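Local coordinates for DUF3863 domain-containing protein (Parabacteroides distasonis, PDB 3LM3) that is of uncharacterised function but is probably a glycoside hydrolase or carbohydrate deacetylase, at residues T219-H233 with N239-W253. Numbering follows the deposited sequence.
Sequences TMDFICARRSGQTGH and NSRRGVGPIETYKGW
K251 and H233 make the shortest hydrogen bond between 219-233 and 239-253: NZ donates to ND1 at 2.8 Å, close to the imidazole plane. In the conformer modelled here, I247 CG2 covers one face of this ring, a CH-pi contact 3.5 Å from its centroid. An alanine in place of H233 would probably leave the K251 ammonium without this acceptor and uncover the I247 methyl. Nearby, N239 ND2 donates to G232 O from above the carbonyl plane (3.0 Å), while N239 OD1 closes an Asx turn on R241 N. S240 grips G229 O, as modelled, through N and OG from the same face of the carbonyl. R242 clasps E248 O side-on with NE and NH2, its NH1 forming a salt bridge with D352. At the far end, T219 O accepts from V244 N and D221 N donates to R242 O (2.9 Å), bridging M220 with G243. The selenium of M220, a selenomethionine, lies 3.7 Å above the centre of the R241 guanidinium, whose NH1 is hydrogen-bonded to W174 O; C224 SG rests on R242 CB at 3.9 Å. The whole illustrates a loop folded back on itself: two single beta bridges, M220-G243 and Q230-N239, and a type I turn at N239-R242 tie the chain around weakly bonded helix 222-225 to that leading into helix 247-253.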
loop_
_atom_site.group_PDB
_atom_site.type_symbol
_atom_site.label_atom_id
_atom_site.label_comp_id
_atom_site.label_asym_id
_atom_site.label_seq_id
_atom_site.Cartn_x
_atom_site.Cartn_y
_atom_site.Cartn_z
ATOM N N THR A 219 -0.012 -2.506 4.666
ATOM C CA THR A 219 1.216 -3.001 5.282
ATOM C C THR A 219 1.160 -4.525 5.396
ATOM O O THR A 219 0.233 -5.073 5.992
ATOM C CB THR A 219 1.422 -2.369 6.650
ATOM O OG1 THR A 219 1.474 -0.939 6.498
ATOM C CG2 THR A 219 2.706 -2.898 7.323
HETATM N N MSE A 220 2.189 -5.170 4.854
HETATM C CA MSE A 220 2.313 -6.624 4.870
HETATM C C MSE A 220 3.100 -7.151 6.057
HETATM O O MSE A 220 4.047 -6.521 6.531
HETATM C CB MSE A 220 3.015 -7.109 3.616
HETATM C CG MSE A 220 2.239 -6.913 2.353
HETATM SE SE MSE A 220 0.612 -7.933 2.307
HETATM C CE MSE A 220 -0.585 -6.620 2.906
ATOM N N ASP A 221 2.738 -8.363 6.476
ATOM C CA ASP A 221 3.650 -9.169 7.284
ATOM C C ASP A 221 4.658 -9.708 6.281
ATOM O O ASP A 221 4.315 -10.494 5.403
ATOM C CB ASP A 221 2.869 -10.273 7.971
ATOM C CG ASP A 221 3.755 -11.146 8.872
ATOM O OD1 ASP A 221 4.933 -11.362 8.498
ATOM O OD2 ASP A 221 3.282 -11.595 9.964
ATOM N N PHE A 222 5.913 -9.280 6.417
ATOM C CA PHE A 222 6.928 -9.625 5.422
ATOM C C PHE A 222 7.117 -11.129 5.257
ATOM O O PHE A 222 7.390 -11.617 4.155
ATOM C CB PHE A 222 8.279 -8.994 5.770
ATOM C CG PHE A 222 8.341 -7.500 5.603
ATOM C CD1 PHE A 222 8.114 -6.922 4.371
ATOM C CD2 PHE A 222 8.796 -6.688 6.630
ATOM C CE1 PHE A 222 8.241 -5.566 4.196
ATOM C CE2 PHE A 222 8.927 -5.314 6.454
ATOM C CZ PHE A 222 8.686 -4.768 5.231
ATOM N N ILE A 223 6.971 -11.888 6.334
ATOM C CA ILE A 223 7.106 -13.346 6.236
ATOM C C ILE A 223 5.979 -13.933 5.378
ATOM O O ILE A 223 6.224 -14.776 4.505
ATOM C CB ILE A 223 7.185 -13.980 7.638
ATOM C CG1 ILE A 223 8.561 -13.601 8.254
ATOM C CG2 ILE A 223 7.042 -15.496 7.560
ATOM C CD1 ILE A 223 8.700 -13.883 9.726
ATOM N N CYS A 224 4.748 -13.484 5.579
ATOM C CA CYS A 224 3.633 -13.972 4.785
ATOM C C CYS A 224 3.772 -13.590 3.314
ATOM O O CYS A 224 3.420 -14.361 2.413
ATOM C CB CYS A 224 2.317 -13.424 5.312
ATOM S SG CYS A 224 2.001 -13.759 7.076
ATOM N N ALA A 225 4.284 -12.383 3.077
ATOM C CA ALA A 225 4.304 -11.786 1.739
ATOM C C ALA A 225 5.364 -12.353 0.832
ATOM O O ALA A 225 5.388 -12.014 -0.347
ATOM C CB ALA A 225 4.450 -10.256 1.869
ATOM N N ARG A 226 6.256 -13.216 1.324
ATOM C CA ARG A 226 7.226 -13.899 0.474
ATOM C C ARG A 226 6.545 -14.745 -0.582
ATOM O O ARG A 226 7.079 -14.910 -1.670
ATOM C CB ARG A 226 8.120 -14.859 1.285
ATOM C CG ARG A 226 8.989 -14.221 2.319
ATOM C CD ARG A 226 9.632 -15.313 3.186
ATOM N NE ARG A 226 8.607 -16.125 3.839
ATOM C CZ ARG A 226 8.602 -17.447 3.987
ATOM N NH1 ARG A 226 9.632 -18.201 3.587
ATOM N NH2 ARG A 226 7.583 -18.035 4.574
ATOM N N ARG A 227 5.398 -15.320 -0.259
ATOM C CA ARG A 227 4.677 -16.245 -1.155
ATOM C C ARG A 227 3.933 -15.540 -2.268
ATOM O O ARG A 227 3.569 -14.418 -2.131
ATOM C CB ARG A 227 3.628 -17.037 -0.382
ATOM C CG ARG A 227 4.115 -18.299 0.255
ATOM C CD ARG A 227 5.133 -18.048 1.367
ATOM N NE ARG A 227 5.684 -19.312 1.856
ATOM C CZ ARG A 227 5.044 -20.202 2.636
ATOM N NH1 ARG A 227 3.799 -20.019 3.033
ATOM N NH2 ARG A 227 5.671 -21.319 2.984
ATOM N N SER A 228 3.722 -16.275 -3.371
ATOM C CA SER A 228 2.734 -15.942 -4.394
ATOM C C SER A 228 1.444 -16.641 -4.035
ATOM O O SER A 228 1.483 -17.799 -3.647
ATOM C CB SER A 228 3.208 -16.431 -5.783
ATOM O OG SER A 228 2.333 -16.025 -6.834
ATOM N N GLY A 229 0.324 -15.934 -4.172
ATOM C CA GLY A 229 -1.006 -16.485 -3.974
ATOM C C GLY A 229 -1.337 -16.905 -2.540
ATOM O O GLY A 229 -0.785 -16.349 -1.578
ATOM N N GLN A 230 -2.220 -17.898 -2.401
ATOM C CA GLN A 230 -2.896 -18.163 -1.129
ATOM C C GLN A 230 -3.647 -19.479 -1.182
ATOM O O GLN A 230 -3.996 -19.954 -2.273
ATOM C CB GLN A 230 -3.901 -17.059 -0.837
ATOM C CG GLN A 230 -5.092 -17.043 -1.811
ATOM C CD GLN A 230 -6.263 -16.228 -1.297
ATOM O OE1 GLN A 230 -6.958 -16.633 -0.360
ATOM N NE2 GLN A 230 -6.481 -15.069 -1.898
ATOM N N THR A 231 -3.920 -20.071 -0.025
ATOM C CA THR A 231 -4.819 -21.230 0.059
ATOM C C THR A 231 -6.220 -20.801 0.512
ATOM O O THR A 231 -7.197 -21.546 0.343
ATOM C CB THR A 231 -4.327 -22.272 1.026
ATOM O OG1 THR A 231 -4.204 -21.664 2.323
ATOM C CG2 THR A 231 -2.999 -22.894 0.579
ATOM N N GLY A 232 -6.330 -19.611 1.088
ATOM C CA GLY A 232 -7.560 -19.159 1.701
ATOM C C GLY A 232 -7.276 -18.074 2.730
ATOM O O GLY A 232 -6.157 -17.559 2.796
ATOM N N HIS A 233 -8.290 -17.747 3.516
ATOM C CA HIS A 233 -8.206 -16.642 4.489
ATOM C C HIS A 233 -7.988 -17.132 5.931
ATOM O O HIS A 233 -7.781 -16.307 6.813
ATOM C CB HIS A 233 -9.474 -15.776 4.460
ATOM C CG HIS A 233 -9.675 -15.009 3.193
ATOM N ND1 HIS A 233 -10.917 -14.519 2.834
ATOM C CD2 HIS A 233 -8.822 -14.636 2.217
ATOM C CE1 HIS A 233 -10.816 -13.902 1.669
ATOM N NE2 HIS A 233 -9.560 -13.959 1.270
ATOM N N ASN A 239 -1.392 -17.005 3.029
ATOM C CA ASN A 239 -1.954 -15.952 2.241
ATOM C C ASN A 239 -0.944 -14.851 2.089
ATOM O O ASN A 239 -0.545 -14.205 3.068
ATOM C CB ASN A 239 -3.272 -15.447 2.826
ATOM C CG ASN A 239 -4.026 -14.551 1.885
ATOM O OD1 ASN A 239 -3.483 -13.594 1.351
ATOM N ND2 ASN A 239 -5.320 -14.871 1.660
ATOM N N SER A 240 -0.500 -14.643 0.848
ATOM C CA SER A 240 0.525 -13.640 0.568
ATOM C C SER A 240 0.120 -12.179 0.782
ATOM O O SER A 240 0.976 -11.297 0.723
ATOM C CB SER A 240 1.018 -13.808 -0.857
ATOM O OG SER A 240 -0.001 -13.477 -1.745
ATOM N N ARG A 241 -1.158 -11.934 1.088
ATOM C CA ARG A 241 -1.640 -10.584 1.390
ATOM C C ARG A 241 -1.918 -10.331 2.846
ATOM O O ARG A 241 -2.500 -9.303 3.216
ATOM C CB ARG A 241 -2.894 -10.277 0.565
ATOM C CG ARG A 241 -2.665 -10.299 -0.934
ATOM C CD ARG A 241 -1.556 -9.337 -1.370
ATOM N NE ARG A 241 -1.872 -7.984 -0.937
ATOM C CZ ARG A 241 -1.030 -6.957 -0.949
ATOM N NH1 ARG A 241 0.230 -7.125 -1.347
ATOM N NH2 ARG A 241 -1.478 -5.767 -0.544
ATOM N N ARG A 242 -1.449 -11.235 3.708
ATOM C CA ARG A 242 -1.635 -11.060 5.138
ATOM C C ARG A 242 -0.704 -10.006 5.769
ATOM O O ARG A 242 0.531 -10.043 5.614
ATOM C CB ARG A 242 -1.450 -12.394 5.838
ATOM C CG ARG A 242 -1.693 -12.309 7.327
ATOM C CD ARG A 242 -1.983 -13.699 7.907
ATOM N NE ARG A 242 -3.316 -14.140 7.516
ATOM C CZ ARG A 242 -3.621 -15.165 6.715
ATOM N NH1 ARG A 242 -2.704 -15.986 6.226
ATOM N NH2 ARG A 242 -4.890 -15.408 6.408
ATOM N N GLY A 243 -1.325 -9.117 6.549
ATOM C CA GLY A 243 -0.629 -8.123 7.314
ATOM C C GLY A 243 -1.602 -7.370 8.174
ATOM O O GLY A 243 -2.173 -7.955 9.109
ATOM N N VAL A 244 -1.846 -6.098 7.858
ATOM C CA VAL A 244 -2.841 -5.309 8.574
ATOM C C VAL A 244 -4.217 -5.286 7.933
ATOM O O VAL A 244 -5.169 -4.830 8.557
ATOM C CB VAL A 244 -2.372 -3.858 8.828
ATOM C CG1 VAL A 244 -1.049 -3.819 9.622
ATOM C CG2 VAL A 244 -2.266 -3.095 7.501
ATOM N N GLY A 245 -4.335 -5.809 6.726
ATOM C CA GLY A 245 -5.619 -5.771 6.048
ATOM C C GLY A 245 -6.622 -6.647 6.799
ATOM O O GLY A 245 -6.290 -7.757 7.252
ATOM N N PRO A 246 -7.875 -6.203 6.943
ATOM C CA PRO A 246 -8.836 -6.943 7.723
ATOM C C PRO A 246 -9.310 -8.287 7.145
ATOM O O PRO A 246 -9.667 -9.173 7.908
ATOM C CB PRO A 246 -10.024 -5.958 7.821
ATOM C CG PRO A 246 -9.860 -5.076 6.637
ATOM C CD PRO A 246 -8.392 -4.882 6.518
ATOM N N ILE A 247 -9.311 -8.442 5.825
ATOM C CA ILE A 247 -9.837 -9.666 5.192
ATOM C C ILE A 247 -9.103 -10.910 5.693
ATOM O O ILE A 247 -9.721 -11.919 6.076
ATOM C CB ILE A 247 -9.771 -9.571 3.656
ATOM C CG1 ILE A 247 -10.830 -8.570 3.158
ATOM C CG2 ILE A 247 -9.945 -10.958 2.990
ATOM C CD1 ILE A 247 -12.293 -8.954 3.464
ATOM N N GLU A 248 -7.773 -10.835 5.701
ATOM C CA GLU A 248 -6.934 -11.990 6.022
ATOM C C GLU A 248 -6.664 -12.154 7.511
ATOM O O GLU A 248 -5.967 -13.097 7.924
ATOM C CB GLU A 248 -5.607 -11.903 5.263
ATOM C CG GLU A 248 -5.748 -11.854 3.770
ATOM C CD GLU A 248 -6.089 -10.508 3.177
ATOM O OE1 GLU A 248 -6.039 -9.490 3.884
ATOM O OE2 GLU A 248 -6.424 -10.504 1.954
ATOM N N THR A 249 -7.209 -11.244 8.324
ATOM C CA THR A 249 -6.935 -11.223 9.759
ATOM C C THR A 249 -8.244 -11.199 10.551
ATOM O O THR A 249 -8.791 -12.250 10.873
ATOM C CB THR A 249 -5.987 -10.052 10.146
ATOM O OG1 THR A 249 -6.572 -8.786 9.769
ATOM C CG2 THR A 249 -4.630 -10.231 9.479
ATOM N N TYR A 250 -8.776 -10.016 10.851
ATOM C CA TYR A 250 -10.028 -9.918 11.583
ATOM C C TYR A 250 -11.147 -10.818 11.029
ATOM O O TYR A 250 -11.817 -11.527 11.796
ATOM C CB TYR A 250 -10.523 -8.465 11.611
ATOM C CG TYR A 250 -9.646 -7.567 12.445
ATOM C CD1 TYR A 250 -9.630 -7.670 13.824
ATOM C CD2 TYR A 250 -8.853 -6.587 11.862
ATOM C CE1 TYR A 250 -8.803 -6.860 14.584
ATOM C CE2 TYR A 250 -8.016 -5.754 12.645
ATOM C CZ TYR A 250 -8.000 -5.890 13.987
ATOM O OH TYR A 250 -7.140 -5.089 14.707
ATOM N N LYS A 251 -11.341 -10.807 9.717
ATOM C CA LYS A 251 -12.395 -11.612 9.084
ATOM C C LYS A 251 -11.952 -13.076 8.998
ATOM O O LYS A 251 -12.598 -13.943 9.558
ATOM C CB LYS A 251 -12.756 -11.019 7.734
ATOM C CG LYS A 251 -14.039 -11.544 7.108
ATOM C CD LYS A 251 -13.896 -12.890 6.464
ATOM C CE LYS A 251 -13.014 -12.945 5.230
ATOM N NZ LYS A 251 -13.160 -14.299 4.539
ATOM N N GLY A 252 -10.834 -13.346 8.329
ATOM C CA GLY A 252 -10.417 -14.735 8.119
ATOM C C GLY A 252 -10.097 -15.550 9.356
ATOM O O GLY A 252 -10.355 -16.770 9.411
ATOM N N TRP A 253 -9.533 -14.891 10.372
ATOM C CA TRP A 253 -9.155 -15.591 11.587
ATOM C C TRP A 253 -10.125 -15.366 12.748
ATOM O O TRP A 253 -9.968 -15.989 13.786
ATOM C CB TRP A 253 -7.777 -15.134 12.023
ATOM C CG TRP A 253 -6.640 -15.499 11.130
ATOM C CD1 TRP A 253 -6.685 -16.063 9.876
ATOM C CD2 TRP A 253 -5.256 -15.334 11.437
ATOM N NE1 TRP A 253 -5.424 -16.294 9.422
ATOM C CE2 TRP A 253 -4.525 -15.829 10.352
ATOM C CE3 TRP A 253 -4.566 -14.835 12.546
ATOM C CZ2 TRP A 253 -3.141 -15.842 10.333
ATOM C CZ3 TRP A 253 -3.191 -14.851 12.533
ATOM C CH2 TRP A 253 -2.487 -15.327 11.435
HETATM O O HOH W 1 -4.602 -18.041 5.180
#